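Local coordinates for protein CDP-glucose 4,6-dehydratase (Salmonella enterica subsp. enterica serovar Typhi, PDB 1WVG) that catalyses the NAD(+)-dependent conversion of CDP-D-glucose to CDP-4-dehydro-6-deoxy-D-glucose with loss of water, a step in making the dideoxy sugar CDP-3,6-dideoxy-D-mannose for the lipopolysaccharide O-antigen, at residues T45-L49 with G200-K204; N225-P231 with E299-L305. The contacts are given in a common frame with arbitrary orientation. Numbering follows the deposited sequence.

Interaction 1: residues T45-L49 with G200-K204; sequences TVPSL and GDWAK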
ATOM      1  N   THR A  45     -12.861  -0.691  39.203  1.00 34.86           N
ATOM      2  CA  THR A  45     -14.052  -1.426  39.540  1.00 43.63           C
ATOM      3  C   THR A  45     -14.004  -2.010  40.930  1.00 40.98           C
ATOM      4  O   THR A  45     -12.999  -1.921  41.627  1.00 35.38           O
ATOM      5  CB  THR A  45     -14.134  -2.633  38.587  1.00 44.27           C
ATOM      6  OG1 THR A  45     -13.055  -3.457  38.941  1.00 26.64           O
ATOM      7  CG2 THR A  45     -13.956  -2.220  37.129  1.00 36.07           C
ATOM      8  N   VAL A  46     -15.136  -2.634  41.268  1.00 42.70           N
ATOM      9  CA  VAL A  46     -15.393  -3.379  42.494  1.00 35.28           C
ATOM     10  C   VAL A  46     -16.261  -4.558  42.149  1.00 25.40           C
ATOM     11  O   VAL A  46     -17.348  -4.442  41.579  1.00 37.98           O
ATOM     12  CB  VAL A  46     -15.844  -2.711  43.784  1.00 43.93           C
ATOM     13  CG1 VAL A  46     -15.529  -3.705  44.895  1.00 49.10           C
ATOM     14  CG2 VAL A  46     -15.105  -1.407  44.065  1.00 41.17           C
ATOM     15  N   PRO A  47     -15.697  -5.695  42.428  1.00 21.60           N
ATOM     16  CA  PRO A  47     -14.367  -5.808  43.033  1.00 23.47           C
ATOM     17  C   PRO A  47     -13.219  -5.384  42.085  1.00 32.19           C
ATOM     18  O   PRO A  47     -13.438  -5.002  40.929  1.00 36.44           O
ATOM     19  CB  PRO A  47     -14.174  -7.310  43.303  1.00 22.71           C
ATOM     20  CG  PRO A  47     -15.363  -8.040  42.673  1.00 24.48           C
ATOM     21  CD  PRO A  47     -16.380  -6.997  42.229  1.00 22.13           C
ATOM     22  N   SER A  48     -11.998  -5.472  42.594  1.00 24.91           N
ATOM     23  CA  SER A  48     -10.823  -5.117  41.844  1.00 27.64           C
ATOM     24  C   SER A  48      -9.675  -5.938  42.375  1.00 28.34           C
ATOM     25  O   SER A  48      -9.519  -6.189  43.561  1.00 24.20           O
ATOM     26  CB  SER A  48     -10.474  -3.645  41.936  1.00 27.53           C
ATOM     27  OG  SER A  48      -9.521  -3.527  42.974  1.00 31.21           O
ATOM     28  N   LEU A  49      -8.852  -6.382  41.457  1.00 28.49           N
ATOM     29  CA  LEU A  49      -7.696  -7.186  41.792  1.00 30.26           C
ATOM     30  C   LEU A  49      -6.743  -6.396  42.693  1.00 31.20           C
ATOM     31  O   LEU A  49      -6.105  -6.904  43.621  1.00 29.08           O
ATOM     32  CB  LEU A  49      -7.017  -7.676  40.464  1.00 29.28           C
ATOM     33  CG  LEU A  49      -5.757  -8.527  40.639  1.00 25.34           C
ATOM     34  CD1 LEU A  49      -6.096  -9.914  41.189  1.00 24.54           C
ATOM     35  CD2 LEU A  49      -5.066  -8.653  39.283  1.00 30.59           C
ATOM     36  N   GLY A 200      -9.398 -12.038  37.672  1.00 26.75           N
ATOM     37  CA  GLY A 200      -9.222 -10.688  38.215  1.00 21.87           C
ATOM     38  C   GLY A 200      -9.677  -9.477  37.408  1.00 31.34           C
ATOM     39  O   GLY A 200      -9.286  -8.352  37.778  1.00 32.80           O
ATOM     40  N   ASP A 201     -10.485  -9.664  36.340  1.00 24.57           N
ATOM     41  CA  ASP A 201     -10.963  -8.541  35.523  1.00 25.76           C
ATOM     42  C   ASP A 201     -12.446  -8.317  35.652  1.00 31.58           C
ATOM     43  O   ASP A 201     -13.262  -9.198  35.289  1.00 31.79           O
ATOM     44  CB  ASP A 201     -10.634  -8.655  34.023  1.00 28.46           C
ATOM     45  CG  ASP A 201     -10.938  -7.411  33.201  1.00 31.97           C
ATOM     46  OD1 ASP A 201     -11.042  -7.455  31.976  1.00 32.97           O
ATOM     47  OD2 ASP A 201     -11.046  -6.281  33.886  1.00 21.23           O
ATOM     48  N   TRP A 202     -12.773  -7.112  36.138  1.00 28.03           N
ATOM     49  CA  TRP A 202     -14.170  -6.774  36.344  1.00 28.47           C
ATOM     50  C   TRP A 202     -14.688  -5.763  35.374  1.00 31.18           C
ATOM     51  O   TRP A 202     -15.857  -5.405  35.504  1.00 24.88           O
ATOM     52  CB  TRP A 202     -14.584  -6.458  37.819  1.00 27.23           C
ATOM     53  CG  TRP A 202     -14.669  -7.725  38.621  1.00 28.95           C
ATOM     54  CD1 TRP A 202     -15.770  -8.524  38.767  1.00 30.92           C
ATOM     55  CD2 TRP A 202     -13.597  -8.390  39.322  1.00 30.05           C
ATOM     56  NE1 TRP A 202     -15.464  -9.632  39.535  1.00 27.08           N
ATOM     57  CE2 TRP A 202     -14.139  -9.578  39.893  1.00 28.49           C
ATOM     58  CE3 TRP A 202     -12.249  -8.080  39.556  1.00 28.71           C
ATOM     59  CZ2 TRP A 202     -13.361 -10.448  40.666  1.00 31.28           C
ATOM     60  CZ3 TRP A 202     -11.495  -8.937  40.343  1.00 24.66           C
ATOM     61  CH2 TRP A 202     -12.029 -10.118  40.879  1.00 27.88           C
ATOM     62  N   ALA A 203     -13.827  -5.311  34.432  1.00 27.40           N
ATOM     63  CA  ALA A 203     -14.206  -4.318  33.427  1.00 19.07           C
ATOM     64  C   ALA A 203     -15.619  -4.543  32.905  1.00 38.26           C
ATOM     65  O   ALA A 203     -16.047  -5.693  32.775  1.00 34.18           O
ATOM     66  CB  ALA A 203     -13.253  -4.309  32.229  1.00 20.60           C
ATOM     67  N   LYS A 204     -16.333  -3.445  32.589  1.00 34.79           N
ATOM     68  CA  LYS A 204     -17.699  -3.535  32.082  1.00 37.09           C
ATOM     69  C   LYS A 204     -17.742  -3.887  30.592  1.00 35.85           C
ATOM     70  O   LYS A 204     -16.894  -3.415  29.827  1.00 24.13           O
ATOM     71  CB  LYS A 204     -18.628  -2.353  32.441  1.00 42.20           C
ATOM     72  CG  LYS A 204     -18.775  -2.062  33.937  1.00100.00           C
ATOM     73  CD  LYS A 204     -19.607  -3.083  34.714  1.00100.00           C
ATOM     74  CE  LYS A 204     -19.236  -3.179  36.195  1.00100.00           C
ATOM     75  NZ  LYS A 204     -17.999  -2.456  36.564  1.00 79.76           N
TER
HETATM   76  O   HOH W   1     -11.196  -4.992  37.110  1.00 28.71           O
HETATM   77  O   HOH W   2     -17.660  -1.760  39.432  1.00 51.88           O
HETATM   78  O   HOH W   3      -9.373  -5.578  38.378  1.00 20.27           O
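The peptide bond before Pro47 is cis, and the proline ring lies over the indole of Trp202. Pro47 CG stands 3.6 Å from the centroid of the five-membered ring of Trp202, 19° off its normal, a CH-pi contact. Thr45 OG1 donates to Pro47 O at 2.5 Å and packs against Trp202 CB at 3.6 Å. No direct hydrogen bond joins residues 45-49 to 200-204; water bridges them instead. One molecule accepts from Trp202 N (2.8 Å) and donates to Thr45 OG1 (3.0 Å), and another accepts from Leu49 N (3.2 Å) and donates to Gly200 O (2.8 Å). A beta carbon on Gly200 would crowd Leu49 CD1 and, at this positive phi, jam against the preceding carbonyl oxygen. Asp201 OD2 accepts from Ala203 N (3.0 Å), closing an Asx turn. Helix 322-337 covers the contact with Trp336, edge-to-face with Trp202, and Trp332, touching Trp202 and Leu49; Leu49 also rests on helix 20-31. The contact thus ties the loop after strand 35-40 to the one after strand 187-197.

Interaction 2: residues N225-P231 with E299-L305; sequences NPYSIRP and EAHYLKL. With CXY (cytidine-5'-diphospho-beta-D-xylose), chain D.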
ATOM      1  N   ASN A 225     -22.067 -10.780  19.835  1.00 36.20           N
ATOM      2  CA  ASN A 225     -21.367 -11.052  18.545  1.00 32.69           C
ATOM      3  C   ASN A 225     -20.549 -12.338  18.508  1.00 32.84           C
ATOM      4  O   ASN A 225     -19.316 -12.288  18.558  1.00 34.77           O
ATOM      5  CB  ASN A 225     -20.352  -9.917  18.328  1.00 30.58           C
ATOM      6  CG  ASN A 225     -21.042  -8.589  18.150  1.00 27.30           C
ATOM      7  OD1 ASN A 225     -21.787  -8.411  17.186  1.00 31.88           O
ATOM      8  ND2 ASN A 225     -20.790  -7.654  19.061  1.00 25.04           N
ATOM      9  N   PRO A 226     -21.249 -13.469  18.411  1.00 25.16           N
ATOM     10  CA  PRO A 226     -20.731 -14.823  18.438  1.00 22.06           C
ATOM     11  C   PRO A 226     -19.652 -15.157  17.445  1.00 26.28           C
ATOM     12  O   PRO A 226     -18.810 -16.032  17.687  1.00 25.26           O
ATOM     13  CB  PRO A 226     -21.917 -15.760  18.184  1.00 20.16           C
ATOM     14  CG  PRO A 226     -23.113 -14.877  17.915  1.00 25.02           C
ATOM     15  CD  PRO A 226     -22.710 -13.428  18.145  1.00 28.56           C
ATOM     16  N   TYR A 227     -19.710 -14.484  16.312  1.00 34.35           N
ATOM     17  CA  TYR A 227     -18.713 -14.757  15.306  1.00 38.63           C
ATOM     18  C   TYR A 227     -17.579 -13.734  15.260  1.00 37.99           C
ATOM     19  O   TYR A 227     -16.784 -13.681  14.318  1.00 28.30           O
ATOM     20  CB  TYR A 227     -19.361 -14.914  13.940  1.00 39.11           C
ATOM     21  CG  TYR A 227     -20.597 -15.752  14.008  1.00 49.37           C
ATOM     22  CD1 TYR A 227     -21.856 -15.162  13.909  1.00 58.31           C
ATOM     23  CD2 TYR A 227     -20.510 -17.134  14.154  1.00 61.98           C
ATOM     24  CE1 TYR A 227     -23.014 -15.940  13.954  1.00 72.59           C
ATOM     25  CE2 TYR A 227     -21.663 -17.919  14.201  1.00 70.94           C
ATOM     26  CZ  TYR A 227     -22.922 -17.325  14.101  1.00 84.24           C
ATOM     27  OH  TYR A 227     -24.065 -18.094  14.147  1.00100.00           O
ATOM     28  N   SER A 228     -17.489 -12.876  16.249  1.00 27.60           N
ATOM     29  CA  SER A 228     -16.391 -11.975  16.148  1.00 25.06           C
ATOM     30  C   SER A 228     -15.149 -12.743  16.581  1.00 25.09           C
ATOM     31  O   SER A 228     -15.214 -13.754  17.308  1.00 21.91           O
ATOM     32  CB  SER A 228     -16.615 -10.731  16.983  1.00 25.45           C
ATOM     33  OG  SER A 228     -17.607  -9.946  16.360  1.00 28.37           O
ATOM     34  N   ILE A 229     -14.028 -12.220  16.123  1.00 20.26           N
ATOM     35  CA  ILE A 229     -12.728 -12.741  16.425  1.00 15.72           C
ATOM     36  C   ILE A 229     -11.858 -11.660  17.074  1.00 15.46           C
ATOM     37  O   ILE A 229     -11.904 -10.497  16.649  1.00 18.00           O
ATOM     38  CB  ILE A 229     -12.097 -13.131  15.105  1.00 19.96           C
ATOM     39  CG1 ILE A 229     -12.820 -14.390  14.657  1.00 23.38           C
ATOM     40  CG2 ILE A 229     -10.614 -13.396  15.361  1.00 18.94           C
ATOM     41  CD1 ILE A 229     -12.507 -14.754  13.218  1.00 31.68           C
ATOM     42  N   ARG A 230     -11.051 -12.067  18.064  1.00 15.17           N
ATOM     43  CA  ARG A 230     -10.124 -11.191  18.786  1.00 16.62           C
ATOM     44  C   ARG A 230      -8.860 -11.979  19.047  1.00 19.17           C
ATOM     45  O   ARG A 230      -8.895 -13.214  19.030  1.00 22.76           O
ATOM     46  CB  ARG A 230     -10.696 -10.831  20.163  1.00 19.44           C
ATOM     47  CG  ARG A 230     -11.868  -9.863  20.120  1.00 19.58           C
ATOM     48  CD  ARG A 230     -11.486  -8.580  19.390  1.00 20.08           C
ATOM     49  NE  ARG A 230     -12.509  -7.571  19.418  1.00 23.19           N
ATOM     50  CZ  ARG A 230     -13.377  -7.400  18.444  1.00 39.54           C
ATOM     51  NH1 ARG A 230     -13.382  -8.156  17.353  1.00 18.94           N
ATOM     52  NH2 ARG A 230     -14.263  -6.430  18.575  1.00 23.51           N
ATOM     53  N   PRO A 231      -7.763 -11.292  19.342  1.00 21.14           N
ATOM     54  CA  PRO A 231      -6.525 -11.990  19.610  1.00 22.48           C
ATOM     55  C   PRO A 231      -6.463 -12.383  21.068  1.00 21.68           C
ATOM     56  O   PRO A 231      -5.630 -11.882  21.819  1.00 21.39           O
ATOM     57  CB  PRO A 231      -5.368 -11.004  19.292  1.00 25.39           C
ATOM     58  CG  PRO A 231      -6.004  -9.690  18.846  1.00 24.73           C
ATOM     59  CD  PRO A 231      -7.524  -9.863  18.993  1.00 26.50           C
ATOM     60  N   GLU A 299     -18.835  -2.167  16.659  1.00 28.82           N
ATOM     61  CA  GLU A 299     -17.672  -2.883  17.131  1.00 26.40           C
ATOM     62  C   GLU A 299     -17.103  -3.673  15.956  1.00 31.16           C
ATOM     63  O   GLU A 299     -17.855  -4.145  15.109  1.00 21.65           O
ATOM     64  CB  GLU A 299     -18.029  -3.901  18.220  1.00 27.74           C
ATOM     65  CG  GLU A 299     -18.150  -3.353  19.658  1.00 39.72           C
ATOM     66  CD  GLU A 299     -18.174  -4.449  20.700  1.00 28.04           C
ATOM     67  OE1 GLU A 299     -17.175  -5.028  21.124  1.00 35.50           O
ATOM     68  OE2 GLU A 299     -19.394  -4.739  21.088  1.00 39.48           O
ATOM     69  N   ALA A 300     -15.779  -3.834  15.915  1.00 28.44           N
ATOM     70  CA  ALA A 300     -15.110  -4.580  14.850  1.00 23.53           C
ATOM     71  C   ALA A 300     -15.422  -6.051  14.917  1.00 24.64           C
ATOM     72  O   ALA A 300     -15.454  -6.644  15.982  1.00 22.71           O
ATOM     73  CB  ALA A 300     -13.594  -4.498  15.017  1.00 17.61           C
ATOM     74  N   HIS A 301     -15.584  -6.650  13.749  1.00 21.54           N
ATOM     75  CA  HIS A 301     -15.819  -8.080  13.706  1.00 17.50           C
ATOM     76  C   HIS A 301     -14.504  -8.869  13.835  1.00 23.30           C
ATOM     77  O   HIS A 301     -14.328  -9.765  14.665  1.00 31.44           O
ATOM     78  CB  HIS A 301     -16.434  -8.419  12.332  1.00 27.78           C
ATOM     79  CG  HIS A 301     -17.708  -7.678  12.168  1.00 52.26           C
ATOM     80  ND1 HIS A 301     -18.572  -7.472  13.248  1.00 64.01           N
ATOM     81  CD2 HIS A 301     -18.257  -7.088  11.068  1.00 65.12           C
ATOM     82  CE1 HIS A 301     -19.611  -6.781  12.789  1.00 63.50           C
ATOM     83  NE2 HIS A 301     -19.454  -6.536  11.487  1.00 64.38           N
ATOM     84  N   TYR A 302     -13.556  -8.553  12.954  1.00 22.12           N
ATOM     85  CA  TYR A 302     -12.310  -9.289  12.973  1.00 23.03           C
ATOM     86  C   TYR A 302     -11.169  -8.446  13.386  1.00 16.43           C
ATOM     87  O   TYR A 302     -11.000  -7.345  12.867  1.00 16.76           O
ATOM     88  CB  TYR A 302     -11.882  -9.790  11.596  1.00 26.77           C
ATOM     89  CG  TYR A 302     -12.946 -10.606  10.965  1.00 40.46           C
ATOM     90  CD1 TYR A 302     -13.390 -10.266   9.691  1.00 55.63           C
ATOM     91  CD2 TYR A 302     -13.527 -11.677  11.642  1.00 53.13           C
ATOM     92  CE1 TYR A 302     -14.399 -10.997   9.069  1.00 81.56           C
ATOM     93  CE2 TYR A 302     -14.546 -12.411  11.033  1.00 64.84           C
ATOM     94  CZ  TYR A 302     -14.974 -12.071   9.747  1.00 98.44           C
ATOM     95  OH  TYR A 302     -15.972 -12.778   9.137  1.00100.00           O
ATOM     96  N   LEU A 303     -10.388  -9.047  14.282  1.00 20.91           N
ATOM     97  CA  LEU A 303      -9.168  -8.435  14.781  1.00 20.86           C
ATOM     98  C   LEU A 303      -8.080  -9.473  15.103  1.00 22.32           C
ATOM     99  O   LEU A 303      -8.238 -10.243  16.044  1.00 18.11           O
ATOM    100  CB  LEU A 303      -9.400  -7.459  15.955  1.00 21.52           C
ATOM    101  CG  LEU A 303      -8.110  -6.810  16.456  1.00 27.43           C
ATOM    102  CD1 LEU A 303      -7.430  -6.138  15.268  1.00 23.52           C
ATOM    103  CD2 LEU A 303      -8.419  -5.769  17.534  1.00 16.71           C
ATOM    104  N   LYS A 304      -6.969  -9.481  14.322  1.00 19.25           N
ATOM    105  CA  LYS A 304      -5.848 -10.395  14.568  1.00 19.87           C
ATOM    106  C   LYS A 304      -4.572  -9.577  14.505  1.00 17.43           C
ATOM    107  O   LYS A 304      -4.524  -8.522  13.856  1.00 15.01           O
ATOM    108  CB  LYS A 304      -5.736 -11.500  13.520  1.00 16.37           C
ATOM    109  CG  LYS A 304      -6.810 -12.561  13.677  1.00 20.49           C
ATOM    110  CD  LYS A 304      -6.496 -13.867  12.965  1.00 24.91           C
ATOM    111  CE  LYS A 304      -6.021 -13.683  11.541  1.00 31.93           C
ATOM    112  NZ  LYS A 304      -5.972 -14.974  10.838  1.00 39.29           N
ATOM    113  N   LEU A 305      -3.534 -10.060  15.166  1.00 16.69           N
ATOM    114  CA  LEU A 305      -2.221  -9.396  15.159  1.00 12.88           C
ATOM    115  C   LEU A 305      -1.129 -10.328  14.616  1.00 19.48           C
ATOM    116  O   LEU A 305      -0.982 -11.491  15.060  1.00 23.10           O
ATOM    117  CB  LEU A 305      -1.750  -9.144  16.605  1.00 14.62           C
ATOM    118  CG  LEU A 305      -2.536  -8.069  17.340  1.00 22.37           C
ATOM    119  CD1 LEU A 305      -2.050  -7.967  18.787  1.00 22.17           C
ATOM    120  CD2 LEU A 305      -2.336  -6.744  16.611  1.00 17.96           C
TER
HETATM  121  O1B CXY D 401     -12.299  -6.139  22.006  1.00 29.16           O
HETATM  122  PB  CXY D 401     -12.803  -5.276  23.146  1.00 28.73           P
HETATM  123  O2B CXY D 401     -13.924  -4.345  22.764  1.00 25.77           O
HETATM  124  O1' CXY D 401     -11.551  -4.415  23.772  1.00 29.67           O
HETATM  125  O3A CXY D 401     -13.174  -6.425  24.110  1.00 26.46           O
HETATM  126  PA  CXY D 401     -14.627  -6.984  24.644  1.00 28.73           P
HETATM  127  O1A CXY D 401     -14.286  -8.057  25.617  1.00 18.54           O
HETATM  128  O2A CXY D 401     -15.444  -5.888  25.205  1.00 23.86           O
HETATM  129  O5D CXY D 401     -15.283  -7.505  23.290  1.00 35.02           O
HETATM  130  C5D CXY D 401     -14.801  -8.739  22.741  1.00 35.54           C
HETATM  131  C4D CXY D 401     -15.791  -9.223  21.709  1.00 27.79           C
HETATM  132  O4D CXY D 401     -16.813  -9.982  22.402  1.00 23.69           O
HETATM  133  C3D CXY D 401     -16.497  -8.173  20.852  1.00 19.35           C
HETATM  134  O3D CXY D 401     -16.792  -8.574  19.466  1.00 26.15           O
HETATM  135  C2D CXY D 401     -17.772  -8.017  21.700  1.00 18.82           C
HETATM  136  O2D CXY D 401     -18.806  -7.473  20.876  1.00 26.64           O
HETATM  137  C1D CXY D 401     -18.056  -9.464  22.035  1.00 25.69           C
HETATM  138  N1  CXY D 401     -18.973  -9.640  23.165  1.00 22.25           N
HETATM  139  C6  CXY D 401     -18.637  -9.155  24.419  1.00 32.21           C
HETATM  140  C5  CXY D 401     -19.411  -9.304  25.465  1.00 41.10           C
HETATM  141  C4  CXY D 401     -20.667  -9.963  25.367  1.00 39.91           C
HETATM  142  N3  CXY D 401     -20.950 -10.448  24.079  1.00 18.64           N
HETATM  143  C2  CXY D 401     -20.160 -10.312  22.949  1.00 32.34           C
HETATM  144  N4  CXY D 401     -21.471 -10.122  26.279  1.00 28.90           N
HETATM  145  O2  CXY D 401     -20.486 -10.745  21.838  1.00 24.87           O
HETATM  146  C1' CXY D 401     -10.813  -5.122  24.754  1.00 32.29           C
HETATM  147  C2' CXY D 401     -10.456  -4.113  25.817  1.00 33.86           C
HETATM  148  C3' CXY D 401      -9.608  -3.054  25.139  1.00 26.04           C
HETATM  149  C4' CXY D 401      -8.352  -3.686  24.540  1.00 20.22           C
HETATM  150  C5' CXY D 401      -8.745  -4.798  23.576  1.00 17.17           C
HETATM  151  O2' CXY D 401     -11.629  -3.475  26.367  1.00 26.37           O
HETATM  152  O3' CXY D 401      -9.168  -2.097  26.119  1.00 21.96           O
HETATM  153  O4' CXY D 401      -7.569  -2.692  23.882  1.00 28.08           O
HETATM  154  O5' CXY D 401      -9.605  -5.744  24.218  1.00 29.32           O
HETATM  155  O   HOH W   4     -17.814  -7.681  17.471  1.00 21.49           O
HETATM  156  O   HOH W   5     -14.855  -4.325  20.454  1.00 21.41           O
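Residues 225-231 and 299-305 run side by side in parallel register, Ser228 opposite His301 through Pro231 opposite Lys304, and together form one wall of the nucleotide-sugar pocket of this extended short-chain dehydrogenase/reductase. A type I turn, closed by Ser228 N to Asn225 O (3.0 Å), leads into the pairing. Ile229 N donates to His301 O at 2.9 Å, while the return bond from Leu303 N to Ile229 O (3.2 Å) is bent and weak. Ile229 CD1 meets Tyr302 CD2 at 3.6 Å; on the opposite face of the pair the Pro231 ring packs on Leu303 and Leu305. Arg230 has the central polar role: NH1 and NH2 each donate to Ala300 O at 2.9 Å, and NH1 also to its neighbour Ile229 O at 2.9 Å, which fixes the guanidinium where NE can donate to the CXY phosphate oxygen O1B (3.0 Å). Glu299, salt-bridged to Arg224, takes a weak bond from the ribose hydroxyl O2D. Asn225 contacts base and ribose alike, its backbone N donating to CXY O2 at 2.6 Å and its ND2 to CXY O2D at 2.7 Å.

How the interactions relate
Interaction 1 closes along the chain before interaction 2 opens, so the two are in series, their centres 23 Å apart and nearest atoms about 9 Å apart without touching. Strand 187-197 of the large parallel Rossmann sheet links them: residues 200-204 lie in the loop that follows it, whereas Asn195 near its end bonds to Pro231. Interaction 1 joins loops beyond strands 35-40 and 187-197, with Ala203 about 5 Å from the adenosine diphosphoribose and 6 Å from CXY by its side chain. Interaction 2 follows the small two-stranded sheet of 221-223 and 289-291 and binds CXY directly. Interaction 1 thus lies near both ligands; interaction 2 serves CXY, its Leu305 side chain about 10 Å from adenosine diphosphoribose.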